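Side-chain contacts in 2-Keto-3-deoxy-(6-phospho-)gluconate aldolase (Thermoproteus tenax, PDB 2R91), which acts as an aldolase of the dihydrodipicolinate synthetase family, whose chain folds into a parallel eight-stranded TIM barrel followed by further helices: residues A[103-107]-A[108-112]; A[235-239]-A[240-244]; A[256-259]-A[260-264]. All coordinates share one frame; numbering follows the deposited sequence.

Contact 1 (A[103-107]-A[108-112]); sequences PRLSE and RQIAK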
loop_
_atom_site.group_PDB
_atom_site.type_symbol
_atom_site.label_atom_id
_atom_site.label_comp_id
_atom_site.label_asym_id
_atom_site.label_seq_id
_atom_site.Cartn_x
_atom_site.Cartn_y
_atom_site.Cartn_z
ATOM N N PRO A 103 5.061 8.827 -11.484
ATOM C CA PRO A 103 3.748 8.570 -10.885
ATOM C C PRO A 103 2.695 9.353 -11.641
ATOM O O PRO A 103 2.959 10.441 -12.153
ATOM C CB PRO A 103 3.889 9.118 -9.441
ATOM C CG PRO A 103 5.359 9.388 -9.236
ATOM C CD PRO A 103 5.898 9.685 -10.627
ATOM N N ARG A 104 1.515 8.786 -11.765
ATOM C CA ARG A 104 0.396 9.555 -12.262
ATOM C C ARG A 104 0.550 10.117 -13.686
ATOM O O ARG A 104 0.121 11.232 -13.962
ATOM C CB ARG A 104 0.065 10.683 -11.270
ATOM C CG ARG A 104 -0.494 10.181 -9.921
ATOM C CD ARG A 104 -0.813 11.372 -8.998
ATOM N NE ARG A 104 0.398 12.150 -8.724
ATOM C CZ ARG A 104 0.861 12.430 -7.508
ATOM N NH1 ARG A 104 0.189 12.049 -6.421
ATOM N NH2 ARG A 104 1.984 13.130 -7.391
ATOM N N LEU A 105 1.135 9.337 -14.588
ATOM C CA LEU A 105 0.925 9.566 -16.006
ATOM C C LEU A 105 -0.579 9.358 -16.246
ATOM O O LEU A 105 -1.246 8.708 -15.447
ATOM C CB LEU A 105 1.761 8.580 -16.825
ATOM C CG LEU A 105 3.288 8.702 -16.615
ATOM C CD1 LEU A 105 4.022 7.716 -17.469
ATOM C CD2 LEU A 105 3.790 10.106 -16.940
ATOM N N SER A 106 -1.120 9.914 -17.320
ATOM C CA SER A 106 -2.546 9.780 -17.606
ATOM C C SER A 106 -2.846 8.489 -18.342
ATOM O O SER A 106 -1.963 7.890 -18.967
ATOM C CB SER A 106 -3.047 10.985 -18.425
ATOM O OG SER A 106 -2.577 10.894 -19.747
ATOM N N GLU A 107 -4.098 8.037 -18.279
ATOM C CA GLU A 107 -4.517 6.910 -19.101
ATOM C C GLU A 107 -4.251 7.171 -20.585
ATOM O O GLU A 107 -3.872 6.249 -21.317
ATOM C CB GLU A 107 -6.009 6.592 -18.872
ATOM C CG GLU A 107 -6.266 6.031 -17.452
ATOM C CD GLU A 107 -7.729 5.577 -17.179
ATOM O OE1 GLU A 107 -8.004 5.175 -16.021
ATOM O OE2 GLU A 107 -8.593 5.627 -18.108
ATOM N N ARG A 108 -4.467 8.410 -21.046
ATOM C CA ARG A 108 -4.204 8.718 -22.463
ATOM C C ARG A 108 -2.723 8.486 -22.806
ATOM O O ARG A 108 -2.411 7.933 -23.843
ATOM C CB ARG A 108 -4.618 10.160 -22.855
ATOM C CG ARG A 108 -4.476 10.414 -24.376
ATOM C CD ARG A 108 -4.738 11.885 -24.784
ATOM N NE ARG A 108 -3.643 12.716 -24.290
ATOM C CZ ARG A 108 -2.489 12.882 -24.916
ATOM N NH1 ARG A 108 -2.290 12.312 -26.088
ATOM N NH2 ARG A 108 -1.523 13.613 -24.346
ATOM N N GLN A 109 -1.822 8.893 -21.912
ATOM C CA GLN A 109 -0.389 8.703 -22.178
ATOM C C GLN A 109 0.008 7.233 -22.268
ATOM O O GLN A 109 0.750 6.827 -23.176
ATOM C CB GLN A 109 0.456 9.447 -21.144
ATOM C CG GLN A 109 0.383 10.988 -21.300
ATOM C CD GLN A 109 1.009 11.700 -20.118
ATOM O OE1 GLN A 109 0.843 11.270 -18.972
ATOM N NE2 GLN A 109 1.704 12.826 -20.379
ATOM N N ILE A 110 -0.479 6.433 -21.320
ATOM C CA ILE A 110 -0.201 4.989 -21.335
ATOM C C ILE A 110 -0.734 4.342 -22.622
ATOM O O ILE A 110 -0.075 3.508 -23.228
ATOM C CB ILE A 110 -0.843 4.246 -20.114
ATOM C CG1 ILE A 110 -0.439 4.872 -18.776
ATOM C CG2 ILE A 110 -0.494 2.755 -20.148
ATOM C CD1 ILE A 110 1.016 5.071 -18.683
ATOM N N ALA A 111 -1.946 4.700 -23.009
ATOM C CA ALA A 111 -2.578 4.099 -24.194
ATOM C C ALA A 111 -1.841 4.453 -25.462
ATOM O O ALA A 111 -1.658 3.605 -26.311
ATOM C CB ALA A 111 -4.055 4.546 -24.315
ATOM N N LYS A 112 -1.457 5.722 -25.606
ATOM C CA LYS A 112 -0.717 6.172 -26.784
ATOM C C LYS A 112 0.586 5.406 -26.909
ATOM O O LYS A 112 0.932 4.954 -28.002
ATOM C CB LYS A 112 -0.420 7.694 -26.725
ATOM C CG LYS A 112 0.367 8.197 -27.951
ATOM C CD LYS A 112 0.401 9.720 -28.028
ATOM C CE LYS A 112 1.277 10.228 -29.197
ATOM N NZ LYS A 112 0.892 9.631 -30.506
#

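Contact 2 (A[235-239]-A[240-244]); sequences RHIGY and AAAVY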
loop_
_atom_site.group_PDB
_atom_site.type_symbol
_atom_site.label_atom_id
_atom_site.label_comp_id
_atom_site.label_asym_id
_atom_site.label_seq_id
_atom_site.Cartn_x
_atom_site.Cartn_y
_atom_site.Cartn_z
ATOM N N ARG A 235 16.613 -14.100 -2.049
ATOM C CA ARG A 235 16.016 -12.793 -1.799
ATOM C C ARG A 235 16.697 -12.139 -0.626
ATOM O O ARG A 235 16.780 -10.924 -0.531
ATOM C CB ARG A 235 14.523 -12.915 -1.503
ATOM C CG ARG A 235 13.643 -13.298 -2.692
ATOM C CD ARG A 235 12.253 -12.798 -2.375
ATOM N NE ARG A 235 11.121 -13.353 -3.122
ATOM C CZ ARG A 235 10.899 -13.219 -4.431
ATOM N NH1 ARG A 235 11.790 -12.613 -5.256
ATOM N NH2 ARG A 235 9.780 -13.743 -4.936
ATOM N N HIS A 236 17.187 -12.971 0.280
ATOM C CA HIS A 236 17.825 -12.467 1.470
ATOM C C HIS A 236 19.078 -11.618 1.148
ATOM O O HIS A 236 19.331 -10.616 1.819
ATOM C CB HIS A 236 18.060 -13.627 2.486
ATOM C CG HIS A 236 18.434 -13.158 3.846
ATOM N ND1 HIS A 236 19.614 -13.525 4.468
ATOM C CD2 HIS A 236 17.803 -12.307 4.697
ATOM C CE1 HIS A 236 19.694 -12.923 5.645
ATOM N NE2 HIS A 236 18.613 -12.170 5.803
ATOM N N ILE A 237 19.842 -11.976 0.103
ATOM C CA ILE A 237 21.064 -11.207 -0.241
ATOM C C ILE A 237 20.981 -10.276 -1.444
ATOM O O ILE A 237 22.001 -9.711 -1.854
ATOM C CB ILE A 237 22.285 -12.099 -0.500
ATOM C CG1 ILE A 237 21.912 -13.203 -1.492
ATOM C CG2 ILE A 237 22.919 -12.605 0.802
ATOM C CD1 ILE A 237 23.057 -14.011 -1.858
ATOM N N GLY A 238 19.802 -10.128 -2.038
ATOM C CA GLY A 238 19.679 -9.293 -3.232
ATOM C C GLY A 238 19.372 -10.218 -4.401
ATOM O O GLY A 238 20.282 -10.727 -5.060
ATOM N N TYR A 239 18.084 -10.428 -4.659
ATOM C CA TYR A 239 17.659 -11.479 -5.577
ATOM C C TYR A 239 18.277 -11.319 -6.968
ATOM O O TYR A 239 18.784 -12.278 -7.536
ATOM C CB TYR A 239 16.134 -11.530 -5.700
ATOM C CG TYR A 239 15.743 -12.743 -6.503
ATOM C CD1 TYR A 239 15.887 -14.009 -5.958
ATOM C CD2 TYR A 239 15.291 -12.628 -7.831
ATOM C CE1 TYR A 239 15.583 -15.148 -6.681
ATOM C CE2 TYR A 239 14.966 -13.763 -8.568
ATOM C CZ TYR A 239 15.119 -15.022 -7.977
ATOM O OH TYR A 239 14.830 -16.156 -8.671
ATOM N N ALA A 240 18.228 -10.104 -7.507
ATOM C CA ALA A 240 18.622 -9.872 -8.932
ATOM C C ALA A 240 20.082 -10.242 -9.164
ATOM O O ALA A 240 20.417 -10.930 -10.140
ATOM C CB ALA A 240 18.340 -8.401 -9.329
ATOM N N ALA A 241 20.951 -9.868 -8.224
ATOM C CA ALA A 241 22.358 -10.325 -8.262
ATOM C C ALA A 241 22.538 -11.819 -7.971
ATOM O O ALA A 241 23.403 -12.499 -8.557
ATOM C CB ALA A 241 23.219 -9.490 -7.316
ATOM N N ALA A 242 21.729 -12.349 -7.056
ATOM C CA ALA A 242 21.838 -13.753 -6.672
ATOM C C ALA A 242 21.497 -14.730 -7.810
ATOM O O ALA A 242 22.049 -15.831 -7.872
ATOM C CB ALA A 242 20.943 -14.047 -5.380
ATOM N N VAL A 243 20.619 -14.315 -8.730
ATOM C CA VAL A 243 20.207 -15.182 -9.839
ATOM C C VAL A 243 21.449 -15.712 -10.580
ATOM O O VAL A 243 21.506 -16.898 -10.955
ATOM C CB VAL A 243 19.230 -14.430 -10.825
ATOM C CG1 VAL A 243 19.015 -15.230 -12.138
ATOM C CG2 VAL A 243 17.891 -14.137 -10.184
ATOM N N TYR A 244 22.445 -14.841 -10.761
ATOM C CA TYR A 244 23.678 -15.192 -11.482
ATOM C C TYR A 244 24.465 -16.258 -10.734
ATOM O O TYR A 244 24.965 -17.226 -11.340
ATOM C CB TYR A 244 24.589 -13.964 -11.580
ATOM C CG TYR A 244 24.111 -12.870 -12.492
ATOM C CD1 TYR A 244 24.660 -12.723 -13.794
ATOM C CD2 TYR A 244 23.140 -11.941 -12.059
ATOM C CE1 TYR A 244 24.217 -11.683 -14.639
ATOM C CE2 TYR A 244 22.689 -10.911 -12.895
ATOM C CZ TYR A 244 23.266 -10.780 -14.189
ATOM O OH TYR A 244 22.833 -9.739 -15.014
#

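Contact 3 (A[256-259]-A[260-264]); sequences GEPR and GPVYP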
loop_
_atom_site.group_PDB
_atom_site.type_symbol
_atom_site.label_atom_id
_atom_site.label_comp_id
_atom_site.label_asym_id
_atom_site.label_seq_id
_atom_site.Cartn_x
_atom_site.Cartn_y
_atom_site.Cartn_z
ATOM N N GLY A 256 28.612 -14.763 -15.597
ATOM C CA GLY A 256 28.841 -13.313 -15.647
ATOM C C GLY A 256 28.235 -12.617 -14.434
ATOM O O GLY A 256 28.016 -13.251 -13.392
ATOM N N GLU A 257 27.911 -11.331 -14.599
ATOM C CA GLU A 257 27.615 -10.413 -13.490
ATOM C C GLU A 257 26.578 -9.421 -13.940
ATOM O O GLU A 257 26.466 -9.147 -15.150
ATOM C CB GLU A 257 28.851 -9.565 -13.171
ATOM C CG GLU A 257 29.998 -10.291 -12.607
ATOM C CD GLU A 257 31.065 -9.329 -12.158
ATOM O OE1 GLU A 257 31.354 -8.349 -12.893
ATOM O OE2 GLU A 257 31.590 -9.546 -11.041
ATOM N N PRO A 258 25.824 -8.854 -12.980
ATOM C CA PRO A 258 24.977 -7.689 -13.271
ATOM C C PRO A 258 25.852 -6.416 -13.212
ATOM O O PRO A 258 27.077 -6.516 -13.221
ATOM C CB PRO A 258 23.937 -7.718 -12.139
ATOM C CG PRO A 258 24.713 -8.322 -10.966
ATOM C CD PRO A 258 25.690 -9.311 -11.568
ATOM N N ARG A 259 25.239 -5.245 -13.235
ATOM C CA ARG A 259 25.986 -3.980 -13.199
ATOM C C ARG A 259 25.336 -3.016 -12.204
ATOM O O ARG A 259 24.102 -2.901 -12.147
ATOM C CB ARG A 259 26.045 -3.359 -14.613
ATOM C CG ARG A 259 26.679 -1.959 -14.724
ATOM C CD ARG A 259 26.714 -1.439 -16.193
ATOM N NE ARG A 259 25.370 -1.257 -16.764
ATOM C CZ ARG A 259 25.138 -1.145 -18.072
ATOM N NH1 ARG A 259 26.174 -1.163 -18.942
ATOM N NH2 ARG A 259 23.884 -0.997 -18.512
ATOM N N GLY A 260 26.186 -2.323 -11.442
ATOM C CA GLY A 260 25.806 -1.146 -10.626
ATOM C C GLY A 260 24.577 -0.462 -11.161
ATOM O O GLY A 260 24.684 0.008 -12.299
ATOM N N PRO A 261 23.757 0.078 -10.251
ATOM C CA PRO A 261 23.173 -0.251 -8.931
ATOM C C PRO A 261 22.857 -1.700 -8.572
ATOM O O PRO A 261 22.788 -2.007 -7.388
ATOM C CB PRO A 261 21.965 0.709 -8.791
ATOM C CG PRO A 261 21.505 0.866 -10.167
ATOM C CD PRO A 261 22.836 0.981 -10.968
ATOM N N VAL A 262 22.675 -2.564 -9.560
ATOM C CA VAL A 262 22.561 -3.985 -9.280
ATOM C C VAL A 262 23.978 -4.578 -9.185
ATOM O O VAL A 262 24.429 -5.297 -10.076
ATOM C CB VAL A 262 21.692 -4.695 -10.317
ATOM C CG1 VAL A 262 21.335 -6.125 -9.831
ATOM C CG2 VAL A 262 20.419 -3.850 -10.649
ATOM N N TYR A 263 24.722 -4.207 -8.143
ATOM C CA TYR A 263 26.105 -4.675 -8.031
ATOM C C TYR A 263 26.169 -6.185 -7.877
ATOM O O TYR A 263 25.314 -6.769 -7.212
ATOM C CB TYR A 263 26.826 -4.016 -6.850
ATOM C CG TYR A 263 26.842 -2.518 -6.978
ATOM C CD1 TYR A 263 27.820 -1.875 -7.777
ATOM C CD2 TYR A 263 25.886 -1.738 -6.345
ATOM C CE1 TYR A 263 27.832 -0.500 -7.927
ATOM C CE2 TYR A 263 25.904 -0.344 -6.489
ATOM C CZ TYR A 263 26.891 0.249 -7.287
ATOM O OH TYR A 263 26.898 1.600 -7.444
ATOM N N PRO A 264 27.178 -6.826 -8.511
ATOM C CA PRO A 264 27.454 -8.237 -8.327
ATOM C C PRO A 264 27.560 -8.582 -6.837
ATOM O O PRO A 264 27.949 -7.719 -6.018
ATOM C CB PRO A 264 28.824 -8.404 -9.006
ATOM C CG PRO A 264 28.823 -7.371 -10.076
ATOM C CD PRO A 264 28.138 -6.198 -9.450
HETATM O O HOH W 1 23.303 -1.318 -14.795
#

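Contact 1 (A[103-107]-A[108-112])
S106 and Q109 grip each other twice, and this reciprocal pair is the tight part of the contact. The hydroxyl OG of S106 accepts the backbone N of Q109 at 3.0 Å. In return, OE1 of Q109 accepts the backbone N of S106 at 2.9 Å, a nearly straight bond with an N-H...O angle of 169°. The donor stands somewhat tilted from the plane of the amide carbonyl. With chi1 at 73°, OG of S106 sits between its own backbone N and carbonyl carbon, turned to the start of the helix, where CG of Q109 packs against it at 3.3 Å. Both bonds together meet the definition of a capping box, with S106 as N-cap of helix 107-120, which follows the fourth strand of the barrel. Just outside the box, CB of L105 meets CD1 of I110 at 4.0 Å, the two side chains crossing at about a right angle. The residue before the N-cap thus touches the fourth residue of the helix, as in a hydrophobic staple, and P99 and R136 pack on both members. Routine helical bonds begin here, I110 N to S106 O at 3.1 Å and A111 N to E107 O. The loose side belongs to E107, which is exposed; its extended side chain meets no more of 108-112 than the adjoining peptide. The second subunit covers a different face: its E269 forms a salt bridge with R108 NE, and its Y263 O accepts from Q109 NE2.

Contact 2 (A[235-239]-A[240-244])
V243 CG2 lies over one face of the Y239 ring, one helical turn further on. From the start of the side chain, CB of Y239 is 3.1 Å from A240 N, a closeness set by the adjoining peptide. CG stands anti to the backbone N (chi1 -172°), which carries the ring to the side where V243 projects. CD2 then comes within 3.8 Å of V243 CG2, and CE2 approaches most closely, 3.4 Å from that same methyl, so CG2 stands above the ring nearest its CE2 corner. On the opposite face R235 NH1 sits 4.2 Å above the ring plane, displaced toward the rim. At the tip, OH is hydrogen-bonded to Y200 OH and to S196 OG, anchoring the far end of the ring beyond the helix. In the backbone, V243 N donates to Y239 O, and A242 N to G238 O at 3.0 Å. A smaller apolar patch bridges the junction, where CG1 and CD1 of I237 both lie 4.1 Å from CB of A242, with L273 packing on the two residues. The chain changes direction at G238, whose phi of 112° is outside the helical range. The whole is a tight helix-helix junction in which G238, with positive phi, follows helix 217-237 and is N-cap of helix 239-251, consistent with the C-terminal helical region that follows the barrel in this family.

Contact 3 (A[256-259]-A[260-264])
P258 packs against V262 and P264 where the loop between helices 239-251 and 267-276 folds back on itself. V262 is the centre of an inverse gamma turn, entered through P261, which follows a cis peptide bond. The turn presents V262 to P258, with V262 CG1 3.8 Å from P258 CB and V262 O 3.2 Å from P258 CG. The two proline rings cross obliquely, P258 CD being 4.0 Å from P264 CG. E257 also slants across P264, its OE2 3.6 Å from P264 CB. Just before the turn, CA of G260 rests 3.4 Å above the ring of Y263, offset toward its rim, an approach its lack of a side chain allows; that ring is also in cation-pi contact with K112 of the second subunit. V262 N reaches R259 O only through a weak bond (N-H...O angle 122°). In R259, chi1 (174°, CG anti to the backbone N) turns the chain away from this packing, and a bend at chi3 follows before the guanidinium, whose NH1 forms a salt bridge with E52. R259 NE donates in the guanidinium plane to a water 2.9 Å away, which also lies 3.1 Å from G260 O and links the two segments.

Contact 3 is buried, contact 2 partly so, and contact 1 lies at the surface, its centre about 31 Å from that of contact 3 and about 32 Å from that of contact 2. Contacts 2 and 3 belong to one neighbourhood, with centres about 10 Å apart: the ring of Y244 packs on the loop, and Y244 CE1 lies 3.3 Å from E257 C. Residues 240-244, on helix 239-251, thus pack against the loop that follows this helix. Chemistry follows place: a polar capping box at the start of a barrel helix, a methyl-on-ring contact at a helix-helix junction, proline packing in the loop. All three contacts touch the second subunit.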